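HIAXHD3 (Humicola insolens, PDB 3ZXK) hydrolyses arabinofuranosyl side chains, probably those of arabinoxylan, as an exo-acting glycoside hydrolase of family 43. Local coordinates at residues Y155-Y158 and N164-Q167; G145-D150 and G201-L206. All coordinates share one frame; numbering follows the deposited sequence.

Interaction 1. Residues Y155-Y158 and N164-Q167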
loop_
_atom_site.group_PDB
_atom_site.type_symbol
_atom_site.label_atom_id
_atom_site.label_comp_id
_atom_site.label_asym_id
_atom_site.label_seq_id
_atom_site.Cartn_x
_atom_site.Cartn_y
_atom_site.Cartn_z
ATOM N N TYR A 155 6.973 -15.063 -18.698
ATOM C CA TYR A 155 7.134 -16.102 -17.680
ATOM C C TYR A 155 6.734 -15.542 -16.337
ATOM O O TYR A 155 6.913 -14.356 -16.094
ATOM C CB TYR A 155 8.622 -16.551 -17.584
ATOM C CG TYR A 155 9.156 -17.130 -18.865
ATOM C CD1 TYR A 155 8.972 -18.473 -19.195
ATOM C CD2 TYR A 155 9.823 -16.314 -19.778
ATOM C CE1 TYR A 155 9.441 -18.970 -20.397
ATOM C CE2 TYR A 155 10.304 -16.818 -20.982
ATOM C CZ TYR A 155 10.104 -18.155 -21.266
ATOM O OH TYR A 155 10.551 -18.697 -22.448
ATOM N N ILE A 156 6.224 -16.412 -15.466
ATOM C CA ILE A 156 5.976 -16.038 -14.072
ATOM C C ILE A 156 6.621 -17.066 -13.132
ATOM O O ILE A 156 6.319 -18.260 -13.204
ATOM C CB ILE A 156 4.473 -15.876 -13.744
ATOM C CG1 ILE A 156 3.881 -14.718 -14.579
ATOM C CG2 ILE A 156 4.251 -15.641 -12.245
ATOM C CD1 ILE A 156 2.383 -14.527 -14.436
ATOM N N ALA A 157 7.533 -16.580 -12.298
ATOM C CA ALA A 157 8.080 -17.344 -11.199
ATOM C C ALA A 157 7.134 -17.172 -9.993
ATOM O O ALA A 157 6.597 -16.078 -9.750
ATOM C CB ALA A 157 9.509 -16.880 -10.872
ATOM N N TYR A 158 6.900 -18.254 -9.245
ATOM C CA TYR A 158 5.973 -18.186 -8.120
ATOM C C TYR A 158 6.190 -19.322 -7.171
ATOM O O TYR A 158 6.910 -20.261 -7.492
ATOM C CB TYR A 158 4.516 -18.192 -8.622
ATOM C CG TYR A 158 4.113 -19.500 -9.260
ATOM C CD1 TYR A 158 4.414 -19.773 -10.593
ATOM C CD2 TYR A 158 3.407 -20.461 -8.526
ATOM C CE1 TYR A 158 4.037 -20.976 -11.186
ATOM C CE2 TYR A 158 3.017 -21.662 -9.105
ATOM C CZ TYR A 158 3.322 -21.912 -10.446
ATOM O OH TYR A 158 2.948 -23.110 -11.016
ATOM N N ASN A 164 8.408 -22.340 -8.697
ATOM C CA ASN A 164 8.034 -22.856 -10.024
ATOM C C ASN A 164 8.123 -21.740 -11.068
ATOM O O ASN A 164 8.109 -20.557 -10.712
ATOM C CB ASN A 164 6.594 -23.363 -9.967
ATOM C CG ASN A 164 6.343 -24.189 -8.738
ATOM O OD1 ASN A 164 6.967 -25.228 -8.561
ATOM N ND2 ASN A 164 5.486 -23.688 -7.842
ATOM N N VAL A 165 8.215 -22.106 -12.342
ATOM C CA VAL A 165 8.154 -21.119 -13.413
ATOM C C VAL A 165 7.121 -21.544 -14.437
ATOM O O VAL A 165 7.203 -22.638 -15.018
ATOM C CB VAL A 165 9.531 -20.905 -14.100
ATOM C CG1 VAL A 165 9.408 -20.081 -15.400
ATOM C CG2 VAL A 165 10.527 -20.284 -13.135
ATOM N N ALA A 166 6.158 -20.661 -14.669
ATOM C CA ALA A 166 5.158 -20.839 -15.715
ATOM C C ALA A 166 5.525 -20.020 -16.944
ATOM O O ALA A 166 6.059 -18.893 -16.839
ATOM C CB ALA A 166 3.784 -20.372 -15.238
ATOM N N GLN A 167 5.259 -20.598 -18.108
ATOM C CA GLN A 167 5.316 -19.875 -19.365
ATOM C C GLN A 167 3.891 -19.506 -19.758
ATOM O O GLN A 167 2.999 -20.352 -19.688
ATOM C CB GLN A 167 5.940 -20.748 -20.445
ATOM C CG GLN A 167 6.099 -20.004 -21.755
ATOM C CD GLN A 167 6.711 -20.837 -22.866
ATOM O OE1 GLN A 167 7.545 -21.700 -22.624
ATOM N NE2 GLN A 167 6.329 -20.548 -24.094
HETATM O O HOH W 1 10.366 -21.001 -23.449
#
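Gln167 runs beside the ring of Tyr155, both side chains pointing the same way. With CG anti to the backbone N (chi1 -176°) and the chain extended beyond it, Gln167 follows one side of the ring from CB to OE1. Its CB lies 3.9 Å from Tyr155 CE1, and its CG stays with the same ring atom at 3.8 Å. Gln167 CD is still near Tyr155 CE1, the amide plane turned 63° from the ring. At the tip, Gln167 OE1 accepts a hydrogen bond from a water 3.0 Å away; this water, in the plane of the Tyr155 ring, is also hydrogen-bonded to Tyr155 OH and bridges the two polar ends.

Strands 154-158 and 163-168 form a beta hairpin, the two middle strands of a four-stranded antiparallel blade in the five-bladed propeller of family 43. Ile156 with Ala166 and Tyr158 with Asn164 are its hydrogen-bonded pairs here; Asn164 N to Tyr158 O, at 2.8 Å, is the straightest of their four bonds. In the non-hydrogen-bonded pair between them, Ala157 CB meets Val165 CG2 at 4.2 Å, on the face that packs against Met196 and Ile205 of the following blade.

On the other face, Tyr158 has CG between its backbone N and carbonyl carbon (chi1 67°), which swings the ring across to the side chain of Asn164. Asn164 CB sits over one ring face in a CH-pi contact, 3.9 Å from the centroid, and its ND2 comes 3.4 Å from Tyr158 CE2. Asn164 OD1 accepts a hydrogen bond from Arg181 N. Tyr158 CE1 also touches Ala166 CB, and Tyr141 meets the ring from outside the hairpin. With an alanine for Tyr158, Asn164 CB would probably lose the ring face it lies over, Ala166 CB its contact, and Tyr141 its neighbouring ring.

Interaction 2. Residues G145-D150 and G201-L206; sequences GLLIDD and GNYYIL
Leu147 puts its CD2 methyl against the rim of the Tyr203 ring, in the ring plane, 3.7 Å from Tyr203 CD2. The neighbouring Tyr203 CE2 is almost as near, so the methyl faces the CD2-CE2 edge, and the leucine side chain crosses the tyrosine at about a right angle. Further along the same rim comes Asp149. Its CG stands anti to the backbone N (chi1 -156°), which sends the carboxylate toward the phenol. Tyr203 OH donates to Asp149 OD2 in a very short hydrogen bond of 2.5 Å. The acceptor lies in the ring plane, while the carboxylate itself is turned 75° from it. A bound HEPES molecule lies about 4 Å from the Asp149 side chain at the nearest atoms.

The two segments sit on neighbouring blades of the five-bladed beta-propeller: strand 145-148 is an edge strand of one four-stranded sheet, and strand 202-209 belongs to the next. No backbone bond joins them, and even their nearest CA atoms, those of Asp149 and Tyr203, are 9.4 Å apart. The gap is spanned by side chains, with Met196 of strand 192-199 also packing on Leu147.

The other carboxylate oxygen, Asp149 OD1, has separate partners. Asp150 N donates to Asp149 OD1 from above the carboxylate plane at 2.7 Å, a local bond that helps fix the carboxylate's rotation. Lys198 forms salt bridges with Asp149 OD1 and Asp150 OD2, and its NZ makes a weak hydrogen bond with Tyr203 OH. This buried carboxylate is therefore held at both oxygens, and the nearby lysine would probably favour its ionised form. At the loop end a water donates to Asp150 OD2 at 2.7 Å and accepts from Gly201 N, adding a water-mediated link between the segments.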
loop_
_atom_site.group_PDB
_atom_site.type_symbol
_atom_site.label_atom_id
_atom_site.label_comp_id
_atom_site.label_asym_id
_atom_site.label_seq_id
_atom_site.Cartn_x
_atom_site.Cartn_y
_atom_site.Cartn_z
ATOM N N GLY A 145 6.174 -13.384 -9.784
ATOM C CA GLY A 145 7.169 -12.489 -10.385
ATOM C C GLY A 145 7.207 -12.664 -11.892
ATOM O O GLY A 145 7.726 -13.687 -12.405
ATOM N N LEU A 146 6.698 -11.649 -12.599
ATOM C CA LEU A 146 6.647 -11.636 -14.056
ATOM C C LEU A 146 7.962 -11.208 -14.689
ATOM O O LEU A 146 8.578 -10.246 -14.236
ATOM C CB LEU A 146 5.549 -10.635 -14.516
ATOM C CG LEU A 146 5.389 -10.329 -16.014
ATOM C CD1 LEU A 146 4.988 -11.594 -16.748
ATOM C CD2 LEU A 146 4.358 -9.229 -16.253
ATOM N N LEU A 147 8.345 -11.903 -15.774
ATOM C CA LEU A 147 9.417 -11.499 -16.656
ATOM C C LEU A 147 8.881 -11.465 -18.083
ATOM O O LEU A 147 8.307 -12.438 -18.520
ATOM C CB LEU A 147 10.599 -12.519 -16.585
ATOM C CG LEU A 147 11.616 -12.375 -17.734
ATOM C CD1 LEU A 147 12.310 -11.036 -17.634
ATOM C CD2 LEU A 147 12.654 -13.481 -17.738
ATOM N N ILE A 148 9.037 -10.351 -18.776
ATOM C CA ILE A 148 8.850 -10.343 -20.221
ATOM C C ILE A 148 10.236 -10.462 -20.854
ATOM O O ILE A 148 11.024 -9.511 -20.790
ATOM C CB ILE A 148 8.111 -9.058 -20.662
ATOM C CG1 ILE A 148 6.809 -8.917 -19.832
ATOM C CG2 ILE A 148 7.924 -9.025 -22.183
ATOM C CD1 ILE A 148 5.962 -7.701 -20.143
ATOM N N ASP A 149 10.517 -11.626 -21.453
ATOM C CA ASP A 149 11.830 -11.950 -21.960
ATOM C C ASP A 149 12.193 -11.135 -23.219
ATOM O O ASP A 149 11.351 -10.481 -23.825
ATOM C CB ASP A 149 11.920 -13.465 -22.191
ATOM C CG ASP A 149 13.327 -13.980 -22.158
ATOM O OD1 ASP A 149 14.281 -13.173 -21.964
ATOM O OD2 ASP A 149 13.485 -15.207 -22.323
ATOM N N ASP A 150 13.462 -11.175 -23.603
ATOM C CA ASP A 150 13.956 -10.367 -24.732
ATOM C C ASP A 150 13.295 -10.732 -26.066
ATOM O O ASP A 150 13.222 -9.896 -26.969
ATOM C CB ASP A 150 15.475 -10.488 -24.852
ATOM C CG ASP A 150 16.210 -9.881 -23.675
ATOM O OD1 ASP A 150 15.743 -8.856 -23.117
ATOM O OD2 ASP A 150 17.270 -10.426 -23.307
ATOM N N GLY A 201 21.846 -11.899 -20.764
ATOM C CA GLY A 201 21.821 -13.253 -21.275
ATOM C C GLY A 201 21.434 -14.317 -20.273
ATOM O O GLY A 201 21.248 -15.471 -20.654
ATOM N N ASN A 202 21.326 -13.949 -18.996
ATOM C CA ASN A 202 21.053 -14.907 -17.934
ATOM C C ASN A 202 19.721 -14.674 -17.223
ATOM O O ASN A 202 19.229 -13.559 -17.196
ATOM C CB ASN A 202 22.179 -14.840 -16.899
ATOM C CG ASN A 202 23.489 -15.396 -17.412
ATOM O OD1 ASN A 202 23.544 -16.499 -17.950
ATOM N ND2 ASN A 202 24.558 -14.640 -17.230
ATOM N N TYR A 203 19.174 -15.717 -16.615
ATOM C CA TYR A 203 17.927 -15.600 -15.858
ATOM C C TYR A 203 18.199 -15.617 -14.368
ATOM O O TYR A 203 18.913 -16.479 -13.863
ATOM C CB TYR A 203 16.949 -16.729 -16.219
ATOM C CG TYR A 203 16.540 -16.665 -17.672
ATOM C CD1 TYR A 203 17.301 -17.292 -18.656
ATOM C CD2 TYR A 203 15.400 -15.935 -18.069
ATOM C CE1 TYR A 203 16.971 -17.210 -20.000
ATOM C CE2 TYR A 203 15.046 -15.847 -19.418
ATOM C CZ TYR A 203 15.828 -16.505 -20.377
ATOM O OH TYR A 203 15.531 -16.438 -21.737
ATOM N N TYR A 204 17.626 -14.643 -13.688
ATOM C CA TYR A 204 17.742 -14.502 -12.250
ATOM C C TYR A 204 16.356 -14.481 -11.623
ATOM O O TYR A 204 15.393 -13.904 -12.168
ATOM C CB TYR A 204 18.485 -13.211 -11.885
ATOM C CG TYR A 204 19.924 -13.158 -12.363
ATOM C CD1 TYR A 204 20.225 -12.800 -13.662
ATOM C CD2 TYR A 204 20.994 -13.475 -11.504
ATOM C CE1 TYR A 204 21.528 -12.748 -14.112
ATOM C CE2 TYR A 204 22.319 -13.404 -11.942
ATOM C CZ TYR A 204 22.570 -13.075 -13.274
ATOM O OH TYR A 204 23.844 -12.990 -13.773
ATOM N N ILE A 205 16.276 -15.040 -10.426
ATOM C CA ILE A 205 15.061 -14.923 -9.622
ATOM C C ILE A 205 15.501 -14.493 -8.232
ATOM O O ILE A 205 16.400 -15.093 -7.655
ATOM C CB ILE A 205 14.253 -16.252 -9.539
ATOM C CG1 ILE A 205 13.798 -16.701 -10.934
ATOM C CG2 ILE A 205 13.053 -16.066 -8.616
ATOM C CD1 ILE A 205 13.268 -18.116 -10.999
ATOM N N LEU A 206 14.904 -13.431 -7.712
ATOM C CA LEU A 206 15.125 -13.041 -6.329
ATOM C C LEU A 206 14.035 -13.638 -5.469
ATOM O O LEU A 206 12.849 -13.552 -5.818
ATOM C CB LEU A 206 15.086 -11.519 -6.195
ATOM C CG LEU A 206 16.436 -10.855 -5.966
ATOM C CD1 LEU A 206 17.319 -11.016 -7.206
ATOM C CD2 LEU A 206 16.220 -9.381 -5.591
HETATM O O HOH W 2 19.692 -10.241 -22.088
#

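Coming from the N terminus, the chain first lays down 145-150, an edge strand and the loop after it, then turns back through 155-158. Interaction 1 closes a short hairpin loop when 164-167 returns beside that strand. The chain goes on through strand 175-183, enters the next blade, and closes the much longer loop of interaction 2 at 201-206, so the first contact falls wholly within the span of the second. The two also touch directly: Ala157 O and Tyr155 O probably accept hydrogen bonds from Gly145 N and Leu147 N. Interaction 1 thus builds one blade from within, and interaction 2 ties that blade to its successor.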